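Local coordinates for stringent starvation protein B (Caulobacter vibrioides, PDB 2QAS), which probably acts as an adaptor that binds ssrA-tagged proteins and delivers them to the ClpX unfoldase for degradation, at residues A[53-58]-A[107-112]; A[72-77]-A[101-106]; A[30-35]-A[45-50]. All coordinates share one frame; numbering follows the deposited sequence.

In the fold
The three contacts join the helix, a loop and two sheets of one small beta fold. Contact 3 packs helix 16-35 on strand 47-52, and contact 2 joins strand 71-76, the next strand of that sheet, to strand 99-106 of a second sheet; their centres are about 11 Å apart. A backbone hydrogen bond of 2.9 Å from Ile74 N to Ile49 O ties contacts 2 and 3 together. Contact 1, with its centre about 11 Å from that of contact 2 and about 16 Å from that of contact 3, lies where strand 47-52 ends and strand 110-115 begins. A bound peptide runs beside 72-77, and Met72 and Ile74 of contact 2 pack on it as well.

Contact 1 (A[53-58]-A[107-112]); sequences TKAAGV and YAALTR
With Ala55 near polyproline II (phi -50°, psi 143°) and Ala109 in a helical conformation, their CB atoms face each other, and the two methyls, Ala55 CB and Ala109 CB, meet at 3.6 Å. The setting is a type II beta turn from Ala55 to Val58, in the loop after strand 47-52, packed against the lead-in to strand 110-115. Gly57 takes the third position of the turn with phi 86°, where a CB would press on the carbonyl O of Ala56. The backbones come close only here: Ala55 CA and Ala109 CA, 5.6 Å apart, are the nearest CA pair of the two segments. Val58 also turns its CB toward 107-112; the placement of its CG1 is doubtful. No hydrogen bond joins the two segments, and just 80 Å² is buried, so the contact is slight and apolar. Nearby, Ala109 is backbone-bonded to Lys52, Thr53 is backbone-bonded to Asp70, and Val58 packs on Pro106. Residues 107-110 close a short bend through Leu110 N to Tyr107 O at 3.2 Å, after which Thr111 and Arg112 both face Thr50 in a classic beta bulge that starts the strand. On the methyl pair itself, Ala55 CB also lies 4.1 Å from Ala109 CA.

Contact 2 (A[72-77]-A[101-106]); sequences MTIVLQ and KRLSVP
Met72 and Leu103 make the closest apolar contact, reaching toward each other tip to tip, with Met72 CE 3.8 Å from Leu103 CD1. Met72 spans its part of the gap because CG stands anti to the backbone N (chi1 -176°) and the chain stays extended until it bends at chi3, the CG-SD torsion, which swings CE. The second apolar contact uses the same leucine methyl: Ile74 CG2 lies 4.3 Å from Leu103 CD1, so one branch of Leu103 serves both neighbours. The nearest backbones, Ile74 CA and Leu103 CA, are 10.3 Å apart, the separation expected of two sheets packed face to face rather than of strands paired in one. This joins the four-stranded and three-stranded antiparallel sheets, consistent with the Sm-like barrel of SspB relatives. Backbone hydrogen bonds accordingly run within each sheet: Met72 pairs with Phe51, whereas Leu103 pairs with Val92. Several polar groups of 72-77 instead meet a bound peptide. Thr73 forms backbone hydrogen bonds with it, while Val75 N and Gln77 OE1 each hydrogen-bond a polar side chain on it, and Met72 packs on one of its apolar side chains.

Contact 3 (A[30-35]-A[45-50]); sequences AALKKA and HHLYIT
Leu47 of strand 47-52 points its CD1 methyl into the flank of helix 16-35, where Leu32 CD2 lies 4.0 Å away and Ala31 CB 4.2 Å away. The leucine side chains cross obliquely. In Leu32, chi1 of -70° sets CG anti to the carbonyl carbon, and with chi2 near 180° CD2 reaches Leu47, although the CB of Leu32 does not point at the strand. Beyond this pair the packing is looser: Ala35 CB stands 4.8 Å from Leu47 CD1, and Ile49 CD1 is 4.9 Å from Leu32 CD2. The nearest backbone pair, Ala31 CA and Leu47 CA, is 8.7 Å apart, a gap bridged by side chains. Leu76 and Phe113, on the strands flanking 47-52, extend the same apolar layer. Lys33, on the exposed side, forms a salt bridge with Glu87; Lys34, at the subunit interface, hydrogen-bonds through NZ to Met14 O of the second subunit. Leu47 also packs on Tyr16 of that subunit. With 141 Å² buried and no hydrogen bond between the segments, the direct contact between them is purely apolar, consistent with side-chain fit rather than directional bonding.

Contact 1 (A[53-58]-A[107-112])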
loop_
_atom_site.group_PDB
_atom_site.type_symbol
_atom_site.label_atom_id
_atom_site.label_comp_id
_atom_site.label_asym_id
_atom_site.label_seq_id
_atom_site.Cartn_x
_atom_site.Cartn_y
_atom_site.Cartn_z
ATOM N N THR A 53 -13.662 -2.318 -17.700
ATOM C CA THR A 53 -13.881 -1.413 -18.825
ATOM C C THR A 53 -14.899 -0.305 -18.565
ATOM O O THR A 53 -14.758 0.811 -19.076
ATOM C CB THR A 53 -14.349 -2.201 -20.055
ATOM O OG1 THR A 53 -13.354 -3.168 -20.403
ATOM C CG2 THR A 53 -14.573 -1.272 -21.234
ATOM N N LYS A 54 -15.927 -0.614 -17.781
ATOM C CA LYS A 54 -16.975 0.361 -17.487
ATOM C C LYS A 54 -16.700 1.235 -16.270
ATOM O O LYS A 54 -17.405 2.218 -16.034
ATOM C CB LYS A 54 -18.326 -0.346 -17.332
ATOM C CG LYS A 54 -18.956 -0.759 -18.661
ATOM C CD LYS A 54 -20.304 -1.437 -18.452
ATOM C CE LYS A 54 -21.055 -1.602 -19.766
ATOM N NZ LYS A 54 -20.284 -2.411 -20.748
ATOM N N ALA A 55 -15.678 0.879 -15.497
ATOM C CA ALA A 55 -15.316 1.672 -14.331
ATOM C C ALA A 55 -15.221 3.133 -14.784
ATOM O O ALA A 55 -14.788 3.415 -15.903
ATOM C CB ALA A 55 -13.977 1.202 -13.778
ATOM N N ALA A 56 -15.646 4.061 -13.936
ATOM C CA ALA A 56 -15.580 5.472 -14.302
ATOM C C ALA A 56 -14.113 5.815 -14.520
ATOM O O ALA A 56 -13.233 5.111 -14.029
ATOM C CB ALA A 56 -16.164 6.338 -13.185
ATOM N N GLY A 57 -13.848 6.880 -15.265
ATOM C CA GLY A 57 -12.473 7.279 -15.502
ATOM C C GLY A 57 -11.729 6.632 -16.665
ATOM O O GLY A 57 -10.734 7.193 -17.129
ATOM N N VAL A 58 -12.174 5.469 -17.140
ATOM C CA VAL A 58 -11.463 4.841 -18.244
ATOM C C VAL A 58 -11.959 5.326 -19.596
ATOM O O VAL A 58 -13.163 5.428 -19.848
ATOM C CB VAL A 58 -11.508 3.272 -18.184
ATOM C CG1 VAL A 58 -12.176 2.813 -16.918
ATOM C CG2 VAL A 58 -12.177 2.706 -19.416
ATOM N N TYR A 107 -6.185 3.565 -11.407
ATOM C CA TYR A 107 -5.725 2.440 -10.616
ATOM C C TYR A 107 -6.915 1.820 -9.894
ATOM O O TYR A 107 -6.894 0.645 -9.537
ATOM C CB TYR A 107 -4.648 2.896 -9.643
ATOM C CG TYR A 107 -3.466 3.473 -10.379
ATOM C CD1 TYR A 107 -3.187 4.835 -10.330
ATOM C CD2 TYR A 107 -2.659 2.663 -11.183
ATOM C CE1 TYR A 107 -2.135 5.381 -11.066
ATOM C CE2 TYR A 107 -1.607 3.197 -11.922
ATOM C CZ TYR A 107 -1.351 4.556 -11.861
ATOM O OH TYR A 107 -0.329 5.101 -12.603
ATOM N N ALA A 108 -7.967 2.613 -9.717
ATOM C CA ALA A 108 -9.178 2.150 -9.057
ATOM C C ALA A 108 -9.901 1.099 -9.905
ATOM O O ALA A 108 -10.597 0.228 -9.377
ATOM C CB ALA A 108 -10.104 3.325 -8.798
ATOM N N ALA A 109 -9.733 1.172 -11.221
ATOM C CA ALA A 109 -10.395 0.223 -12.106
ATOM C C ALA A 109 -9.722 -1.148 -12.111
ATOM O O ALA A 109 -10.328 -2.134 -12.511
ATOM C CB ALA A 109 -10.452 0.787 -13.506
ATOM N N LEU A 110 -8.477 -1.211 -11.650
ATOM C CA LEU A 110 -7.734 -2.465 -11.624
ATOM C C LEU A 110 -8.385 -3.579 -10.830
ATOM O O LEU A 110 -8.986 -3.339 -9.783
ATOM C CB LEU A 110 -6.334 -2.234 -11.069
ATOM C CG LEU A 110 -5.250 -1.929 -12.096
ATOM C CD1 LEU A 110 -5.700 -0.835 -13.046
ATOM C CD2 LEU A 110 -4.001 -1.522 -11.348
ATOM N N THR A 111 -8.253 -4.805 -11.329
ATOM C CA THR A 111 -8.806 -5.957 -10.640
ATOM C C THR A 111 -7.764 -7.066 -10.549
ATOM O O THR A 111 -7.900 -7.994 -9.757
ATOM C CB THR A 111 -10.073 -6.502 -11.338
ATOM O OG1 THR A 111 -9.717 -7.132 -12.568
ATOM C CG2 THR A 111 -11.050 -5.376 -11.627
ATOM N N ARG A 112 -6.709 -6.978 -11.348
ATOM C CA ARG A 112 -5.689 -8.011 -11.283
ATOM C C ARG A 112 -4.345 -7.529 -11.809
ATOM O O ARG A 112 -4.286 -6.705 -12.721
ATOM C CB ARG A 112 -6.140 -9.246 -12.064
ATOM C CG ARG A 112 -5.366 -10.498 -11.695
ATOM C CD ARG A 112 -5.156 -11.408 -12.889
ATOM N NE ARG A 112 -4.360 -12.581 -12.534
ATOM C CZ ARG A 112 -3.732 -13.357 -13.415
ATOM N NH1 ARG A 112 -3.806 -13.083 -14.716
ATOM N NH2 ARG A 112 -3.027 -14.407 -12.998
#

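Contact 2 (A[72-77]-A[101-106])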
loop_
_atom_site.group_PDB
_atom_site.type_symbol
_atom_site.label_atom_id
_atom_site.label_comp_id
_atom_site.label_asym_id
_atom_site.label_seq_id
_atom_site.Cartn_x
_atom_site.Cartn_y
_atom_site.Cartn_z
ATOM N N MET A 72 -10.996 -6.482 -19.101
ATOM C CA MET A 72 -10.070 -6.391 -20.220
ATOM C C MET A 72 -8.659 -6.488 -19.691
ATOM O O MET A 72 -8.285 -5.767 -18.772
ATOM C CB MET A 72 -10.222 -5.077 -20.999
ATOM C CG MET A 72 -9.328 -5.025 -22.239
ATOM S SD MET A 72 -9.483 -3.549 -23.304
ATOM C CE MET A 72 -7.823 -3.371 -23.838
ATOM N N THR A 73 -7.882 -7.397 -20.265
ATOM C CA THR A 73 -6.499 -7.560 -19.861
ATOM C C THR A 73 -5.597 -7.008 -20.951
ATOM O O THR A 73 -5.902 -7.115 -22.141
ATOM C CB THR A 73 -6.142 -9.046 -19.634
ATOM O OG1 THR A 73 -6.925 -9.561 -18.551
ATOM C CG2 THR A 73 -4.662 -9.204 -19.293
ATOM N N ILE A 74 -4.503 -6.383 -20.540
ATOM C CA ILE A 74 -3.536 -5.866 -21.489
ATOM C C ILE A 74 -2.195 -6.347 -21.001
ATOM O O ILE A 74 -2.002 -6.545 -19.807
ATOM C CB ILE A 74 -3.541 -4.305 -21.582
ATOM C CG1 ILE A 74 -3.134 -3.676 -20.255
ATOM C CG2 ILE A 74 -4.912 -3.816 -22.018
ATOM C CD1 ILE A 74 -3.239 -2.167 -20.272
ATOM N N VAL A 75 -1.273 -6.565 -21.923
ATOM C CA VAL A 75 0.045 -7.025 -21.551
ATOM C C VAL A 75 1.035 -5.939 -21.949
ATOM O O VAL A 75 0.925 -5.351 -23.038
ATOM C CB VAL A 75 0.379 -8.373 -22.248
ATOM C CG1 VAL A 75 0.262 -8.233 -23.760
ATOM C CG2 VAL A 75 1.766 -8.835 -21.857
ATOM N N LEU A 76 1.966 -5.647 -21.040
ATOM C CA LEU A 76 2.995 -4.641 -21.267
ATOM C C LEU A 76 4.310 -5.389 -21.339
ATOM O O LEU A 76 4.909 -5.720 -20.320
ATOM C CB LEU A 76 3.012 -3.630 -20.115
ATOM C CG LEU A 76 1.714 -2.836 -19.945
ATOM C CD1 LEU A 76 1.840 -1.901 -18.764
ATOM C CD2 LEU A 76 1.414 -2.065 -21.226
ATOM N N GLN A 77 4.753 -5.668 -22.557
ATOM C CA GLN A 77 5.974 -6.427 -22.752
ATOM C C GLN A 77 6.695 -6.003 -24.023
ATOM O O GLN A 77 7.651 -5.221 -23.973
ATOM C CB GLN A 77 5.617 -7.920 -22.794
ATOM C CG GLN A 77 6.758 -8.903 -23.051
ATOM C CD GLN A 77 6.316 -10.374 -22.882
ATOM O OE1 GLN A 77 5.282 -10.799 -23.413
ATOM N NE2 GLN A 77 7.105 -11.147 -22.146
ATOM N N LYS A 101 -3.707 2.289 -30.587
ATOM C CA LYS A 101 -4.784 2.972 -29.871
ATOM C C LYS A 101 -4.372 3.375 -28.452
ATOM O O LYS A 101 -3.550 2.710 -27.818
ATOM C CB LYS A 101 -6.022 2.073 -29.799
ATOM C CG LYS A 101 -6.583 1.683 -31.152
ATOM C CD LYS A 101 -7.695 0.653 -31.022
ATOM C CE LYS A 101 -8.209 0.219 -32.401
ATOM N NZ LYS A 101 -8.703 1.378 -33.221
ATOM N N ARG A 102 -4.961 4.462 -27.961
ATOM C CA ARG A 102 -4.674 4.984 -26.626
ATOM C C ARG A 102 -5.684 4.560 -25.570
ATOM O O ARG A 102 -6.873 4.425 -25.848
ATOM C CB ARG A 102 -4.616 6.507 -26.662
ATOM C CG ARG A 102 -3.210 7.073 -26.732
ATOM C CD ARG A 102 -2.764 7.630 -25.387
ATOM N NE ARG A 102 -1.381 7.255 -25.131
ATOM C CZ ARG A 102 -0.653 7.691 -24.114
ATOM N NH1 ARG A 102 -1.165 8.544 -23.239
ATOM N NH2 ARG A 102 0.580 7.243 -23.957
ATOM N N LEU A 103 -5.200 4.375 -24.348
ATOM C CA LEU A 103 -6.042 3.971 -23.233
ATOM C C LEU A 103 -5.648 4.691 -21.965
ATOM O O LEU A 103 -4.467 4.956 -21.724
ATOM C CB LEU A 103 -5.898 2.480 -22.959
ATOM C CG LEU A 103 -6.545 1.469 -23.886
ATOM C CD1 LEU A 103 -6.180 0.081 -23.386
ATOM C CD2 LEU A 103 -8.059 1.656 -23.898
ATOM N N SER A 104 -6.652 4.987 -21.152
ATOM C CA SER A 104 -6.445 5.622 -19.864
ATOM C C SER A 104 -7.156 4.747 -18.859
ATOM O O SER A 104 -8.342 4.464 -19.007
ATOM C CB SER A 104 -7.022 7.030 -19.842
ATOM O OG SER A 104 -6.047 7.940 -20.306
ATOM N N VAL A 105 -6.424 4.307 -17.846
ATOM C CA VAL A 105 -7.008 3.441 -16.835
ATOM C C VAL A 105 -6.699 3.920 -15.426
ATOM O O VAL A 105 -5.541 4.165 -15.085
ATOM C CB VAL A 105 -6.489 1.996 -16.999
ATOM C CG1 VAL A 105 -7.113 1.092 -15.948
ATOM C CG2 VAL A 105 -6.797 1.499 -18.403
ATOM N N PRO A 106 -7.739 4.086 -14.591
ATOM C CA PRO A 106 -7.479 4.540 -13.222
ATOM C C PRO A 106 -6.993 3.336 -12.432
ATOM O O PRO A 106 -7.336 2.196 -12.757
ATOM C CB PRO A 106 -8.855 5.019 -12.741
ATOM C CG PRO A 106 -9.594 5.326 -14.005
ATOM C CD PRO A 106 -9.175 4.189 -14.902
#

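Contact 3 (A[30-35]-A[45-50])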
loop_
_atom_site.group_PDB
_atom_site.type_symbol
_atom_site.label_atom_id
_atom_site.label_comp_id
_atom_site.label_asym_id
_atom_site.label_seq_id
_atom_site.Cartn_x
_atom_site.Cartn_y
_atom_site.Cartn_z
ATOM N N ALA A 30 3.582 1.829 -8.778
ATOM C CA ALA A 30 5.031 1.896 -8.659
ATOM C C ALA A 30 5.707 1.043 -9.732
ATOM O O ALA A 30 6.767 1.408 -10.237
ATOM C CB ALA A 30 5.464 1.455 -7.277
ATOM N N ALA A 31 5.093 -0.086 -10.083
ATOM C CA ALA A 31 5.627 -0.970 -11.118
ATOM C C ALA A 31 5.528 -0.282 -12.488
ATOM O O ALA A 31 6.435 -0.395 -13.320
ATOM C CB ALA A 31 4.854 -2.283 -11.132
ATOM N N LEU A 32 4.428 0.429 -12.722
ATOM C CA LEU A 32 4.254 1.139 -13.984
ATOM C C LEU A 32 5.221 2.317 -14.123
ATOM O O LEU A 32 5.474 2.774 -15.228
ATOM C CB LEU A 32 2.807 1.627 -14.142
ATOM C CG LEU A 32 1.788 0.505 -14.386
ATOM C CD1 LEU A 32 0.384 1.051 -14.432
ATOM C CD2 LEU A 32 2.112 -0.192 -15.687
ATOM N N LYS A 33 5.760 2.815 -13.013
ATOM C CA LYS A 33 6.706 3.929 -13.090
ATOM C C LYS A 33 8.074 3.409 -13.482
ATOM O O LYS A 33 8.849 4.108 -14.126
ATOM C CB LYS A 33 6.787 4.701 -11.761
ATOM C CG LYS A 33 5.584 5.604 -11.535
ATOM C CD LYS A 33 5.745 6.531 -10.346
ATOM C CE LYS A 33 4.570 7.516 -10.272
ATOM N NZ LYS A 33 4.684 8.503 -9.143
ATOM N N LYS A 34 8.376 2.180 -13.092
ATOM C CA LYS A 34 9.650 1.587 -13.471
ATOM C C LYS A 34 9.567 1.203 -14.947
ATOM O O LYS A 34 10.560 1.250 -15.666
ATOM C CB LYS A 34 9.941 0.343 -12.625
ATOM C CG LYS A 34 10.110 0.629 -11.141
ATOM C CD LYS A 34 10.577 -0.606 -10.392
ATOM C CE LYS A 34 10.768 -0.317 -8.905
ATOM N NZ LYS A 34 11.377 -1.481 -8.185
ATOM N N ALA A 35 8.370 0.829 -15.394
ATOM C CA ALA A 35 8.154 0.438 -16.784
ATOM C C ALA A 35 8.149 1.660 -17.692
ATOM O O ALA A 35 8.436 1.562 -18.883
ATOM C CB ALA A 35 6.830 -0.313 -16.919
ATOM N N HIS A 45 11.075 -9.205 -16.983
ATOM C CA HIS A 45 9.831 -8.707 -16.400
ATOM C C HIS A 45 8.883 -8.052 -17.402
ATOM O O HIS A 45 9.296 -7.254 -18.240
ATOM C CB HIS A 45 10.135 -7.708 -15.281
ATOM C CG HIS A 45 10.767 -8.326 -14.073
ATOM N ND1 HIS A 45 10.044 -9.024 -13.130
ATOM C CD2 HIS A 45 12.057 -8.362 -13.662
ATOM C CE1 HIS A 45 10.859 -9.464 -12.189
ATOM N NE2 HIS A 45 12.086 -9.076 -12.488
ATOM N N HIS A 46 7.612 -8.431 -17.317
ATOM C CA HIS A 46 6.559 -7.868 -18.147
ATOM C C HIS A 46 5.274 -7.923 -17.331
ATOM O O HIS A 46 5.165 -8.727 -16.401
ATOM C CB HIS A 46 6.416 -8.607 -19.486
ATOM C CG HIS A 46 6.246 -10.087 -19.368
ATOM N ND1 HIS A 46 7.251 -10.919 -18.919
ATOM C CD2 HIS A 46 5.202 -10.890 -19.682
ATOM C CE1 HIS A 46 6.832 -12.171 -18.961
ATOM N NE2 HIS A 46 5.593 -12.182 -19.421
ATOM N N LEU A 47 4.298 -7.080 -17.665
ATOM C CA LEU A 47 3.079 -7.038 -16.866
ATOM C C LEU A 47 1.759 -7.349 -17.546
ATOM O O LEU A 47 1.563 -7.061 -18.714
ATOM C CB LEU A 47 2.959 -5.660 -16.193
ATOM C CG LEU A 47 4.255 -5.045 -15.637
ATOM C CD1 LEU A 47 3.972 -3.680 -15.045
ATOM C CD2 LEU A 47 4.863 -5.957 -14.581
ATOM N N TYR A 48 0.854 -7.940 -16.775
ATOM C CA TYR A 48 -0.488 -8.244 -17.233
ATOM C C TYR A 48 -1.395 -7.438 -16.314
ATOM O O TYR A 48 -1.429 -7.669 -15.107
ATOM C CB TYR A 48 -0.806 -9.729 -17.097
ATOM C CG TYR A 48 -0.247 -10.577 -18.215
ATOM C CD1 TYR A 48 1.104 -10.922 -18.257
ATOM C CD2 TYR A 48 -1.069 -10.998 -19.265
ATOM C CE1 TYR A 48 1.630 -11.661 -19.317
ATOM C CE2 TYR A 48 -0.558 -11.739 -20.332
ATOM C CZ TYR A 48 0.792 -12.067 -20.353
ATOM O OH TYR A 48 1.290 -12.792 -21.419
ATOM N N ILE A 49 -2.105 -6.474 -16.884
ATOM C CA ILE A 49 -3.006 -5.633 -16.118
ATOM C C ILE A 49 -4.441 -5.936 -16.521
ATOM O O ILE A 49 -4.771 -5.914 -17.706
ATOM C CB ILE A 49 -2.770 -4.129 -16.413
ATOM C CG1 ILE A 49 -1.295 -3.773 -16.255
ATOM C CG2 ILE A 49 -3.635 -3.284 -15.505
ATOM C CD1 ILE A 49 -0.781 -4.020 -14.900
ATOM N N THR A 50 -5.301 -6.217 -15.549
ATOM C CA THR A 50 -6.695 -6.479 -15.874
ATOM C C THR A 50 -7.533 -5.394 -15.222
ATOM O O THR A 50 -7.319 -5.063 -14.064
ATOM C CB THR A 50 -7.145 -7.854 -15.364
ATOM O OG1 THR A 50 -6.232 -8.859 -15.827
ATOM C CG2 THR A 50 -8.536 -8.176 -15.881
#